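Local coordinates for protein ALDH21) (Physcomitrella patens subsp. patens, PDB 5MZ5) that is an NADP+-dependent succinic semialdehyde dehydrogenase of the aldehyde dehydrogenase family, oxidising succinic semialdehyde to succinate, at residues L261-S266 against V282-G287; V195-A200 against Q490-K495; M184-N189 against F209-A214; Y440-G445 against Q479-L484. One frame throughout, in Å; residues are numbered along the deposited sequence.

Interaction 1: L261-S266 against V282-G287; sequences LTFTGS and VVMELG. With EDO (1,2-ethanediol), chain I.
Leu261 to Thr264 and Val282 to Glu285 run as neighbouring parallel strands, axes 4.8 Å apart and 8° from alignment, with Leu261 level with Val282 and Thr264 with Glu285. Four backbone bonds zigzag between them: Val283 N to Leu261 O, Phe263 N to Val283 O, Glu285 N to Phe263 O, and Gly265 N to Glu285 O. The last, at 3.1 Å, carries the pairing just past the end of the first strand. On the face bearing Leu261, Phe263 and Met284, the phenyl ring meets both Met284 and Leu286. Met284 bends at chi2 (-94°), which brings its CE to 3.7 Å from Phe263 CB. Its SD stands obliquely to the ring, 4.9 Å from the Phe263 centroid, a Met-aromatic contact. Leu286 arrives at the ring's edge and in its plane, CD2 3.5 Å from Phe263 CE2. A side chain on Gly265 would run into Phe263 CZ, so the glycine makes room for the ring. On the opposite face Thr262 lies alongside Val283, Thr262 OG1 3.6 Å from Val283 CG1, and Thr264 OG1 packs 3.3 Å from Glu285 CB. Both threonine hydroxyls bond to Lys198 NZ. Glu285, predicted to be an active-site residue, leads its carboxylate away from the first strand toward Tyr481; Ser266, Glu285 and Leu286 all contact NADP+ in another structure of this protein. The pair forms two strands of a beta-alpha-beta unit in the Rossmann-type sheet: the connecting helix 267-276 covers Phe263 with Ile269 and Met273, strand 182-185 flanks 260-264, and strand 488-489 lies beyond 281-285.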
loop_
_atom_site.group_PDB
_atom_site.type_symbol
_atom_site.label_atom_id
_atom_site.label_comp_id
_atom_site.label_asym_id
_atom_site.label_seq_id
_atom_site.Cartn_x
_atom_site.Cartn_y
_atom_site.Cartn_z
ATOM N N LEU A 261 -14.950 16.061 15.659
ATOM C CA LEU A 261 -15.709 17.153 15.100
ATOM C C LEU A 261 -15.200 17.349 13.644
ATOM O O LEU A 261 -14.009 17.538 13.419
ATOM C CB LEU A 261 -15.550 18.454 15.919
ATOM C CG LEU A 261 -15.960 19.769 15.230
ATOM C CD1 LEU A 261 -17.463 19.770 14.814
ATOM C CD2 LEU A 261 -15.665 20.962 16.119
ATOM N N THR A 262 -16.112 17.314 12.678
ATOM C CA THR A 262 -15.795 17.579 11.269
ATOM C C THR A 262 -16.654 18.755 10.816
ATOM O O THR A 262 -17.896 18.683 10.800
ATOM C CB THR A 262 -15.840 16.317 10.371
ATOM O OG1 THR A 262 -15.609 16.727 9.023
ATOM C CG2 THR A 262 -17.147 15.560 10.463
ATOM N N PHE A 263 -15.968 19.858 10.496
ATOM C CA PHE A 263 -16.606 21.113 10.110
ATOM C C PHE A 263 -16.202 21.568 8.722
ATOM O O PHE A 263 -15.026 21.496 8.342
ATOM C CB PHE A 263 -16.295 22.201 11.154
ATOM C CG PHE A 263 -16.746 23.607 10.821
ATOM C CD1 PHE A 263 -18.035 24.028 11.110
ATOM C CD2 PHE A 263 -15.889 24.501 10.189
ATOM C CE1 PHE A 263 -18.449 25.330 10.824
ATOM C CE2 PHE A 263 -16.315 25.796 9.869
ATOM C CZ PHE A 263 -17.584 26.211 10.209
ATOM N N THR A 264 -17.203 22.018 7.967
ATOM C CA THR A 264 -17.032 22.655 6.659
ATOM C C THR A 264 -17.790 23.972 6.734
ATOM O O THR A 264 -18.987 23.981 7.031
ATOM C CB THR A 264 -17.466 21.801 5.475
ATOM O OG1 THR A 264 -16.684 20.613 5.460
ATOM C CG2 THR A 264 -17.258 22.537 4.129
ATOM N N GLY A 265 -17.073 25.063 6.518
ATOM C CA GLY A 265 -17.669 26.394 6.565
ATOM C C GLY A 265 -16.667 27.515 6.693
ATOM O O GLY A 265 -15.524 27.389 6.245
ATOM N N SER A 266 -17.115 28.622 7.307
ATOM C CA SER A 266 -16.335 29.836 7.534
ATOM C C SER A 266 -15.101 29.610 8.412
ATOM O O SER A 266 -15.205 29.016 9.481
ATOM C CB SER A 266 -17.226 30.926 8.125
ATOM O OG SER A 266 -16.525 32.150 8.233
ATOM N N VAL A 282 -10.258 17.024 15.412
ATOM C CA VAL A 282 -10.921 18.042 14.613
ATOM C C VAL A 282 -10.425 17.969 13.177
ATOM O O VAL A 282 -9.223 17.878 12.952
ATOM C CB VAL A 282 -10.717 19.464 15.215
ATOM C CG1 VAL A 282 -11.513 20.502 14.443
ATOM C CG2 VAL A 282 -11.091 19.507 16.691
ATOM N N VAL A 283 -11.368 18.007 12.221
ATOM C CA VAL A 283 -11.170 18.047 10.774
ATOM C C VAL A 283 -11.847 19.342 10.348
ATOM O O VAL A 283 -12.956 19.615 10.814
ATOM C CB VAL A 283 -11.821 16.813 10.066
ATOM C CG1 VAL A 283 -12.051 17.069 8.568
ATOM C CG2 VAL A 283 -10.989 15.564 10.282
ATOM N N MET A 284 -11.188 20.130 9.481
ATOM C CA MET A 284 -11.696 21.425 9.035
ATOM C C MET A 284 -11.538 21.627 7.528
ATOM O O MET A 284 -10.428 21.564 7.002
ATOM C CB MET A 284 -10.953 22.572 9.756
ATOM C CG MET A 284 -11.186 22.616 11.222
ATOM S SD MET A 284 -12.521 23.731 11.556
ATOM C CE MET A 284 -13.201 23.020 13.026
ATOM N N GLU A 285 -12.636 21.958 6.864
ATOM C CA GLU A 285 -12.636 22.300 5.439
ATOM C C GLU A 285 -13.125 23.733 5.391
ATOM O O GLU A 285 -14.304 24.000 5.641
ATOM C CB GLU A 285 -13.544 21.368 4.627
ATOM C CG GLU A 285 -13.032 19.944 4.537
ATOM C CD GLU A 285 -11.772 19.732 3.712
ATOM O OE1 GLU A 285 -11.080 18.717 3.948
ATOM O OE2 GLU A 285 -11.467 20.582 2.842
ATOM N N LEU A 286 -12.191 24.672 5.209
ATOM C CA LEU A 286 -12.536 26.098 5.254
ATOM C C LEU A 286 -12.353 26.739 3.891
ATOM O O LEU A 286 -12.196 26.013 2.904
ATOM C CB LEU A 286 -11.782 26.823 6.399
ATOM C CG LEU A 286 -11.704 26.032 7.730
ATOM C CD1 LEU A 286 -10.731 26.642 8.670
ATOM C CD2 LEU A 286 -13.093 25.840 8.385
ATOM N N GLY A 287 -12.414 28.059 3.830
ATOM C CA GLY A 287 -12.338 28.793 2.570
ATOM C C GLY A 287 -11.014 28.819 1.833
ATOM O O GLY A 287 -10.039 28.180 2.236
HETATM C C1 EDO I . -6.731 17.922 16.381
HETATM O O1 EDO I . -7.118 16.638 15.904
HETATM C C2 EDO I . -5.179 18.109 16.292
HETATM O O2 EDO I . -4.730 18.429 14.969
#

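Interaction 2: V195-A200 against Q490-K495; sequences VAHKVA and QREGVK
Lys198 NZ and Glu492 OE1 form a buried salt bridge of 2.8 Å, the ammonium meeting the syn side of the carboxylate, 20° out of its plane. The lysine sets off away from the loop, and a bend at chi4 (-53°) helps turn its tip back; the same nitrogen is also gripped by two threonine hydroxyls of strand 260-264. Glu492 OE2 accepts from a water at 2.7 Å, and that water weakly accepts from Lys198 NZ. An alanine in place of Glu492 would probably leave the Lys198 ammonium without its buried counter-charge and open a gap beside His197. A second water ties the backbones together: it donates to His197 O, accepts from Gly493 N at 2.9 Å, and lies in the plane of the imidazole at its edge, 2.8 Å from ND1. On the other side of that ring NE2 bonds to Asp477. Helix 193-205 is the crossover helix of a beta-alpha-beta unit in the Rossmann-type domain, and here it meets the start of helix 494-500. Gly493 holds that helix's N-cap position with backbone angles that call for glycine. Further out, Glu492 OE2 packs 3.4 Å from His197 CB, while Arg491 turns away to a salt bridge with Glu503 of the second subunit.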
loop_
_atom_site.group_PDB
_atom_site.type_symbol
_atom_site.label_atom_id
_atom_site.label_comp_id
_atom_site.label_asym_id
_atom_site.label_seq_id
_atom_site.Cartn_x
_atom_site.Cartn_y
_atom_site.Cartn_z
ATOM N N VAL A 195 -22.347 17.534 2.612
ATOM C CA VAL A 195 -22.930 16.693 3.669
ATOM C C VAL A 195 -22.464 15.250 3.388
ATOM O O VAL A 195 -21.943 14.582 4.293
ATOM C CB VAL A 195 -24.476 16.807 3.735
ATOM C CG1 VAL A 195 -25.086 15.635 4.510
ATOM C CG2 VAL A 195 -24.889 18.135 4.350
ATOM N N ALA A 196 -22.636 14.790 2.115
ATOM C CA ALA A 196 -22.242 13.454 1.641
ATOM C C ALA A 196 -20.778 13.143 1.972
ATOM O O ALA A 196 -20.489 12.035 2.420
ATOM C CB ALA A 196 -22.483 13.324 0.133
ATOM N N HIS A 197 -19.875 14.144 1.834
ATOM C CA HIS A 197 -18.444 13.986 2.113
ATOM C C HIS A 197 -18.115 13.767 3.604
ATOM O O HIS A 197 -16.968 13.450 3.933
ATOM C CB HIS A 197 -17.632 15.144 1.505
ATOM C CG HIS A 197 -17.257 14.883 0.076
ATOM N ND1 HIS A 197 -16.334 13.894 -0.264
ATOM C CD2 HIS A 197 -17.705 15.468 -1.058
ATOM C CE1 HIS A 197 -16.232 13.936 -1.575
ATOM N NE2 HIS A 197 -17.041 14.866 -2.097
ATOM N N LYS A 198 -19.116 13.891 4.494
ATOM C CA LYS A 198 -18.963 13.610 5.925
ATOM C C LYS A 198 -19.743 12.339 6.290
ATOM O O LYS A 198 -19.197 11.441 6.939
ATOM C CB LYS A 198 -19.434 14.802 6.789
ATOM C CG LYS A 198 -18.644 16.076 6.567
ATOM C CD LYS A 198 -19.094 17.180 7.523
ATOM C CE LYS A 198 -18.436 18.516 7.236
ATOM N NZ LYS A 198 -16.939 18.432 7.176
ATOM N N VAL A 199 -21.002 12.261 5.849
ATOM C CA VAL A 199 -21.955 11.172 6.121
ATOM C C VAL A 199 -21.545 9.827 5.462
ATOM O O VAL A 199 -21.562 8.805 6.146
ATOM C CB VAL A 199 -23.403 11.588 5.745
ATOM C CG1 VAL A 199 -24.358 10.387 5.687
ATOM C CG2 VAL A 199 -23.921 12.668 6.689
ATOM N N ALA A 200 -21.195 9.828 4.159
ATOM C CA ALA A 200 -20.812 8.593 3.436
ATOM C C ALA A 200 -19.574 7.935 4.083
ATOM O O ALA A 200 -19.685 6.767 4.413
ATOM C CB ALA A 200 -20.605 8.869 1.945
ATOM N N GLN A 490 -6.399 18.571 7.571
ATOM C CA GLN A 490 -6.767 17.231 7.080
ATOM C C GLN A 490 -7.440 17.266 5.707
ATOM O O GLN A 490 -7.515 18.314 5.058
ATOM C CB GLN A 490 -7.600 16.412 8.099
ATOM C CG GLN A 490 -7.099 16.460 9.560
ATOM C CD GLN A 490 -5.674 15.992 9.759
ATOM O OE1 GLN A 490 -4.977 16.465 10.665
ATOM N NE2 GLN A 490 -5.210 15.026 8.966
ATOM N N ARG A 491 -7.859 16.100 5.235
ATOM C CA ARG A 491 -8.423 15.963 3.911
ATOM C C ARG A 491 -9.741 15.223 3.905
ATOM O O ARG A 491 -9.936 14.255 4.647
ATOM C CB ARG A 491 -7.441 15.210 2.957
ATOM C CG ARG A 491 -6.076 15.841 2.758
ATOM C CD ARG A 491 -6.142 17.135 1.951
ATOM N NE ARG A 491 -4.821 17.728 1.815
ATOM C CZ ARG A 491 -4.282 18.550 2.704
ATOM N NH1 ARG A 491 -4.970 18.919 3.778
ATOM N NH2 ARG A 491 -3.059 19.025 2.518
ATOM N N GLU A 492 -10.607 15.657 2.998
ATOM C CA GLU A 492 -11.840 14.992 2.636
ATOM C C GLU A 492 -11.578 14.356 1.266
ATOM O O GLU A 492 -10.445 14.369 0.781
ATOM C CB GLU A 492 -13.079 15.885 2.738
ATOM C CG GLU A 492 -13.474 16.094 4.192
ATOM C CD GLU A 492 -14.842 16.690 4.490
ATOM O OE1 GLU A 492 -15.186 16.768 5.686
ATOM O OE2 GLU A 492 -15.593 17.028 3.548
ATOM N N GLY A 493 -12.586 13.733 0.701
ATOM C CA GLY A 493 -12.425 12.805 -0.405
ATOM C C GLY A 493 -12.557 11.514 0.377
ATOM O O GLY A 493 -11.914 11.356 1.426
ATOM N N VAL A 494 -13.508 10.674 -0.021
ATOM C CA VAL A 494 -14.019 9.541 0.752
ATOM C C VAL A 494 -12.952 8.741 1.533
ATOM O O VAL A 494 -13.077 8.665 2.756
ATOM C CB VAL A 494 -14.926 8.613 -0.079
ATOM C CG1 VAL A 494 -15.404 7.437 0.756
ATOM C CG2 VAL A 494 -16.113 9.381 -0.649
ATOM N N LYS A 495 -11.927 8.155 0.861
ATOM C CA LYS A 495 -10.941 7.318 1.573
ATOM C C LYS A 495 -10.088 8.116 2.592
ATOM O O LYS A 495 -9.735 7.577 3.632
ATOM C CB LYS A 495 -10.089 6.469 0.611
ATOM C CG LYS A 495 -9.039 7.216 -0.209
ATOM C CD LYS A 495 -8.308 6.228 -1.119
ATOM C CE LYS A 495 -7.083 6.816 -1.772
ATOM N NZ LYS A 495 -6.684 6.044 -2.981
HETATM O O HOH W 1 -15.052 12.727 1.910
HETATM O O HOH W 2 -17.606 18.740 3.840
#

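Interaction 3: M184-N189 against F209-A214; sequences MVSPWN and FVLKPA
Met184 crosses Phe209 obliquely, its extended chain laying SD and CE along the start of the aromatic side chain. The sulfur sits 4.3 Å from the Phe209 ring centroid, 38° off the normal, a Met-aromatic contact, and Met184 CE comes within 3.6 Å of Phe209 CB. Phe209 offers this surface because its CG lies between the backbone N and the carbonyl carbon (chi1 64°). An alanine at Phe209 would probably leave the methionine sulfur without its aromatic partner and its end freer to turn. On the same side Leu211 reaches across with CD1, which touches both Met184 CB and, at 3.5 Å, Ser186 OG. The backbones beneath pair in parallel, through Met184 N to Val210 O and Lys212 N to Met184 O at 2.8 Å, followed by a weak bond from Ser186 N to Lys212 O. From Lys212 O onward two waters bridge the backbones: one links Ser186 OG, Pro187 O and Ala214 N, the other Ser186 O and Lys212 O. Ala214 CB then packs on Pro187 C at 3.6 Å and beside Trp188 CB. Ser186, Trp188 and Lys212 are NADP+ contacts in another structure of this protein, so these strand ends form part of the cofactor site. Helix 193-205 connects the two strands and covers Met184 with Ala202 and Leu211 with Val195; strand 260-264 flanks 182-185, and 239-241 flanks 209-212.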
loop_
_atom_site.group_PDB
_atom_site.type_symbol
_atom_site.label_atom_id
_atom_site.label_comp_id
_atom_site.label_asym_id
_atom_site.label_seq_id
_atom_site.Cartn_x
_atom_site.Cartn_y
_atom_site.Cartn_z
ATOM N N MET A 184 -20.924 16.526 13.123
ATOM C CA MET A 184 -20.815 17.055 11.751
ATOM C C MET A 184 -21.536 18.365 11.652
ATOM O O MET A 184 -22.675 18.476 12.104
ATOM C CB MET A 184 -21.380 16.074 10.699
ATOM C CG MET A 184 -20.783 14.686 10.757
ATOM S SD MET A 184 -21.669 13.574 9.648
ATOM C CE MET A 184 -20.635 12.182 9.750
ATOM N N VAL A 185 -20.857 19.369 11.089
ATOM C CA VAL A 185 -21.381 20.713 10.864
ATOM C C VAL A 185 -21.084 21.028 9.405
ATOM O O VAL A 185 -19.927 21.070 8.997
ATOM C CB VAL A 185 -20.814 21.766 11.865
ATOM C CG1 VAL A 185 -21.431 23.147 11.607
ATOM C CG2 VAL A 185 -21.056 21.331 13.330
ATOM N N SER A 186 -22.136 21.163 8.604
ATOM C CA SER A 186 -22.024 21.323 7.157
ATOM C C SER A 186 -22.406 22.740 6.646
ATOM O O SER A 186 -23.046 23.495 7.371
ATOM C CB SER A 186 -22.826 20.231 6.461
ATOM O OG SER A 186 -24.169 20.231 6.908
ATOM N N PRO A 187 -22.007 23.116 5.403
ATOM C CA PRO A 187 -22.292 24.478 4.922
ATOM C C PRO A 187 -23.551 24.615 4.047
ATOM O O PRO A 187 -24.260 23.632 3.774
ATOM C CB PRO A 187 -21.029 24.798 4.121
ATOM C CG PRO A 187 -20.707 23.470 3.461
ATOM C CD PRO A 187 -21.199 22.371 4.404
ATOM N N TRP A 188 -23.783 25.843 3.560
ATOM C CA TRP A 188 -24.911 26.179 2.716
ATOM C C TRP A 188 -24.584 26.209 1.215
ATOM O O TRP A 188 -25.521 26.202 0.415
ATOM C CB TRP A 188 -25.575 27.503 3.174
ATOM C CG TRP A 188 -24.635 28.669 3.302
ATOM C CD1 TRP A 188 -24.136 29.192 4.461
ATOM C CD2 TRP A 188 -24.078 29.458 2.230
ATOM N NE1 TRP A 188 -23.295 30.251 4.180
ATOM C CE2 TRP A 188 -23.240 30.435 2.820
ATOM C CE3 TRP A 188 -24.216 29.443 0.827
ATOM C CZ2 TRP A 188 -22.548 31.393 2.056
ATOM C CZ3 TRP A 188 -23.512 30.375 0.071
ATOM C CH2 TRP A 188 -22.702 31.344 0.685
ATOM N N ASN A 189 -23.288 26.260 0.822
ATOM C CA ASN A 189 -22.894 26.384 -0.602
ATOM C C ASN A 189 -23.003 25.069 -1.428
ATOM O O ASN A 189 -23.262 25.148 -2.643
ATOM C CB ASN A 189 -21.527 27.029 -0.769
ATOM C CG ASN A 189 -20.376 26.278 -0.163
ATOM O OD1 ASN A 189 -20.259 26.122 1.055
ATOM N ND2 ASN A 189 -19.450 25.892 -0.996
ATOM N N PHE A 209 -23.388 9.249 14.018
ATOM C CA PHE A 209 -23.146 10.675 13.880
ATOM C C PHE A 209 -24.366 11.527 14.206
ATOM O O PHE A 209 -25.495 11.060 14.106
ATOM C CB PHE A 209 -22.629 11.006 12.452
ATOM C CG PHE A 209 -23.613 10.727 11.335
ATOM C CD1 PHE A 209 -24.541 11.689 10.944
ATOM C CD2 PHE A 209 -23.637 9.488 10.700
ATOM C CE1 PHE A 209 -25.474 11.419 9.935
ATOM C CE2 PHE A 209 -24.561 9.224 9.681
ATOM C CZ PHE A 209 -25.468 10.195 9.300
ATOM N N VAL A 210 -24.123 12.795 14.553
ATOM C CA VAL A 210 -25.146 13.820 14.776
ATOM C C VAL A 210 -24.765 14.947 13.834
ATOM O O VAL A 210 -23.691 15.534 13.968
ATOM C CB VAL A 210 -25.318 14.289 16.251
ATOM C CG1 VAL A 210 -26.504 15.241 16.381
ATOM C CG2 VAL A 210 -25.496 13.103 17.191
ATOM N N LEU A 211 -25.618 15.215 12.856
ATOM C CA LEU A 211 -25.368 16.254 11.880
ATOM C C LEU A 211 -26.195 17.500 12.112
ATOM O O LEU A 211 -27.418 17.429 12.301
ATOM C CB LEU A 211 -25.553 15.720 10.423
ATOM C CG LEU A 211 -25.651 16.742 9.264
ATOM C CD1 LEU A 211 -24.303 17.418 8.977
ATOM C CD2 LEU A 211 -26.152 16.071 8.046
ATOM N N LYS A 212 -25.493 18.651 12.095
ATOM C CA LYS A 212 -26.090 19.966 12.180
ATOM C C LYS A 212 -26.006 20.540 10.751
ATOM O O LYS A 212 -24.952 21.023 10.345
ATOM C CB LYS A 212 -25.359 20.877 13.192
ATOM C CG LYS A 212 -26.049 22.243 13.384
ATOM C CD LYS A 212 -25.084 23.286 13.964
ATOM C CE LYS A 212 -25.681 24.672 14.018
ATOM N NZ LYS A 212 -25.794 25.303 12.675
ATOM N N PRO A 213 -27.077 20.445 9.942
ATOM C CA PRO A 213 -27.006 21.049 8.604
ATOM C C PRO A 213 -27.106 22.580 8.723
ATOM O O PRO A 213 -27.569 23.077 9.757
ATOM C CB PRO A 213 -28.228 20.462 7.895
ATOM C CG PRO A 213 -29.201 20.168 8.985
ATOM C CD PRO A 213 -28.423 19.901 10.232
ATOM N N ALA A 214 -26.669 23.328 7.686
ATOM C CA ALA A 214 -26.786 24.792 7.708
ATOM C C ALA A 214 -28.281 25.147 7.749
ATOM O O ALA A 214 -29.087 24.529 7.048
ATOM C CB ALA A 214 -26.133 25.402 6.485
HETATM O O HOH W 3 -25.677 21.830 5.212
HETATM O O HOH W 4 -24.328 23.750 10.007
#

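Interaction 4: Y440-G445 against Q479-L484; sequences YGLQSG and QPYGGL
Leu442 and Tyr481 each carry CG anti to their own backbone N (chi1 -165° and 171°), and these torsions bring the leucine's branched end against the phenol. Leu442 CD1 lies over one face of the ring, 4.0 Å from Tyr481 CZ, while CD2 touches the hydroxyl, 3.6 Å from OH. CD1 also presses on the loop backbone, 3.4 Å from Gly482 C. Gln443 stretches out its chain and meets Gln479 tip to tip, the two amides nearly coplanar (13° apart) and Gln443 OE1 2.9 Å from Gln479 NE2. Gln443 NE2 bonds to Pro472 O and Leu474 O, and Gln479 OE1 accepts from Val476 N. The same Gln443 OE1 lies at the edge of the Tyr481 ring, 3.6 Å from CD1, and accepts a bond from a water that in turn takes one from Gly482 N. In the aldehyde dehydrogenase fold strand 443-447 belongs to the catalytic-domain sheet, and 479-484 lies in the loop between strand 465-468 of that sheet and strand 488-489 of the Rossmann-type sheet, so the contact joins the two. Tyr481 binds succinate in another structure of this protein; here its OH bonds to a glycerol, and its ring takes a cation-pi contact from Arg475. Past the ring the backbones close up: Leu484 N bonds to Gly441 O at 2.8 Å, coming from above the carbonyl plane. A CB on Gly483 would clash with Gly441 O and Leu442 CA. Leu484 also packs on Glu503 of the second subunit.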
loop_
_atom_site.group_PDB
_atom_site.type_symbol
_atom_site.label_atom_id
_atom_site.label_comp_id
_atom_site.label_asym_id
_atom_site.label_seq_id
_atom_site.Cartn_x
_atom_site.Cartn_y
_atom_site.Cartn_z
ATOM N N TYR A 440 -4.538 31.809 2.635
ATOM C CA TYR A 440 -5.283 30.587 2.302
ATOM C C TYR A 440 -4.328 29.625 1.568
ATOM O O TYR A 440 -3.207 30.011 1.235
ATOM C CB TYR A 440 -6.498 30.926 1.434
ATOM C CG TYR A 440 -7.464 31.918 2.051
ATOM C CD1 TYR A 440 -8.475 31.497 2.915
ATOM C CD2 TYR A 440 -7.382 33.276 1.756
ATOM C CE1 TYR A 440 -9.385 32.409 3.464
ATOM C CE2 TYR A 440 -8.295 34.191 2.280
ATOM C CZ TYR A 440 -9.294 33.754 3.139
ATOM O OH TYR A 440 -10.178 34.672 3.672
ATOM N N GLY A 441 -4.759 28.384 1.341
ATOM C CA GLY A 441 -3.943 27.391 0.647
ATOM C C GLY A 441 -4.703 26.141 0.283
ATOM O O GLY A 441 -4.262 25.037 0.589
ATOM N N LEU A 442 -5.844 26.307 -0.383
ATOM C CA LEU A 442 -6.710 25.194 -0.744
ATOM C C LEU A 442 -6.303 24.563 -2.070
ATOM O O LEU A 442 -5.773 23.448 -2.079
ATOM C CB LEU A 442 -8.182 25.673 -0.698
ATOM C CG LEU A 442 -9.356 24.682 -0.696
ATOM C CD1 LEU A 442 -9.039 23.383 -0.044
ATOM C CD2 LEU A 442 -10.556 25.285 -0.015
ATOM N N GLN A 443 -6.516 25.275 -3.180
ATOM C CA GLN A 443 -6.172 24.801 -4.517
ATOM C C GLN A 443 -5.634 25.921 -5.382
ATOM O O GLN A 443 -5.869 27.092 -5.107
ATOM C CB GLN A 443 -7.352 24.076 -5.208
ATOM C CG GLN A 443 -7.691 22.741 -4.562
ATOM C CD GLN A 443 -8.523 21.768 -5.353
ATOM O OE1 GLN A 443 -8.679 20.623 -4.948
ATOM N NE2 GLN A 443 -9.083 22.173 -6.485
ATOM N N SER A 444 -4.867 25.550 -6.400
ATOM C CA SER A 444 -4.269 26.441 -7.401
ATOM C C SER A 444 -4.402 25.768 -8.761
ATOM O O SER A 444 -4.507 24.546 -8.832
ATOM C CB SER A 444 -2.798 26.673 -7.089
ATOM O OG SER A 444 -2.649 27.657 -6.082
ATOM N N GLY A 445 -4.398 26.571 -9.816
ATOM C CA GLY A 445 -4.484 26.112 -11.189
ATOM C C GLY A 445 -3.297 26.613 -11.986
ATOM O O GLY A 445 -2.738 27.666 -11.675
ATOM N N GLN A 479 -10.521 12.391 -4.820
ATOM C CA GLN A 479 -9.216 13.012 -4.598
ATOM C C GLN A 479 -9.017 13.464 -3.133
ATOM O O GLN A 479 -10.016 13.797 -2.482
ATOM C CB GLN A 479 -9.035 14.210 -5.554
ATOM C CG GLN A 479 -9.469 15.564 -4.969
ATOM C CD GLN A 479 -9.364 16.689 -5.942
ATOM O OE1 GLN A 479 -9.785 16.575 -7.099
ATOM N NE2 GLN A 479 -8.813 17.804 -5.487
ATOM N N PRO A 480 -7.765 13.556 -2.606
ATOM C CA PRO A 480 -7.602 14.154 -1.260
ATOM C C PRO A 480 -7.840 15.667 -1.400
ATOM O O PRO A 480 -7.151 16.346 -2.164
ATOM C CB PRO A 480 -6.171 13.792 -0.865
ATOM C CG PRO A 480 -5.452 13.576 -2.168
ATOM C CD PRO A 480 -6.462 13.192 -3.218
ATOM N N TYR A 481 -8.911 16.150 -0.776
ATOM C CA TYR A 481 -9.324 17.544 -0.874
ATOM C C TYR A 481 -9.207 18.252 0.474
ATOM O O TYR A 481 -9.745 17.795 1.477
ATOM C CB TYR A 481 -10.753 17.626 -1.459
ATOM C CG TYR A 481 -11.357 19.013 -1.407
ATOM C CD1 TYR A 481 -11.104 19.943 -2.412
ATOM C CD2 TYR A 481 -12.165 19.403 -0.341
ATOM C CE1 TYR A 481 -11.652 21.225 -2.363
ATOM C CE2 TYR A 481 -12.693 20.690 -0.267
ATOM C CZ TYR A 481 -12.446 21.593 -1.287
ATOM O OH TYR A 481 -12.979 22.861 -1.206
ATOM N N GLY A 482 -8.525 19.379 0.462
ATOM C CA GLY A 482 -8.281 20.163 1.660
ATOM C C GLY A 482 -7.089 21.061 1.465
ATOM O O GLY A 482 -6.517 21.121 0.367
ATOM N N GLY A 483 -6.727 21.792 2.504
ATOM C CA GLY A 483 -5.642 22.735 2.315
ATOM C C GLY A 483 -4.678 23.006 3.436
ATOM O O GLY A 483 -4.686 22.365 4.491
ATOM N N LEU A 484 -3.820 23.974 3.147
ATOM C CA LEU A 484 -2.787 24.474 4.036
ATOM C C LEU A 484 -3.225 25.832 4.513
ATOM O O LEU A 484 -4.254 26.355 4.050
ATOM C CB LEU A 484 -1.434 24.574 3.272
ATOM C CG LEU A 484 -0.924 23.300 2.572
ATOM C CD1 LEU A 484 0.479 23.529 1.989
ATOM C CD2 LEU A 484 -0.917 22.095 3.512
HETATM O O HOH W 5 -7.227 20.112 -2.353
#

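How the interactions relate
All four contacts are largely buried. Interactions 1 and 3 are built alike, parallel strand pairs with a Met-aromatic contact, and they adjoin in one sheet, Val185 pairing with Thr262 and Thr264 of strand 260-264. Interaction 2 differs in chemistry, a salt bridge with two bridging waters; Lys198 links it to interaction 1, and its helix is the crossover of interaction 3. Interaction 4 relies on loop backbone, amides and an aromatic ring, and meets interaction 2 through Glu492 N and Tyr481 O, 2.8 Å apart, and interaction 1 where Leu442 touches Leu286. Interactions 2 and 4 reach the second subunit; 1 and 3 touch no other chain.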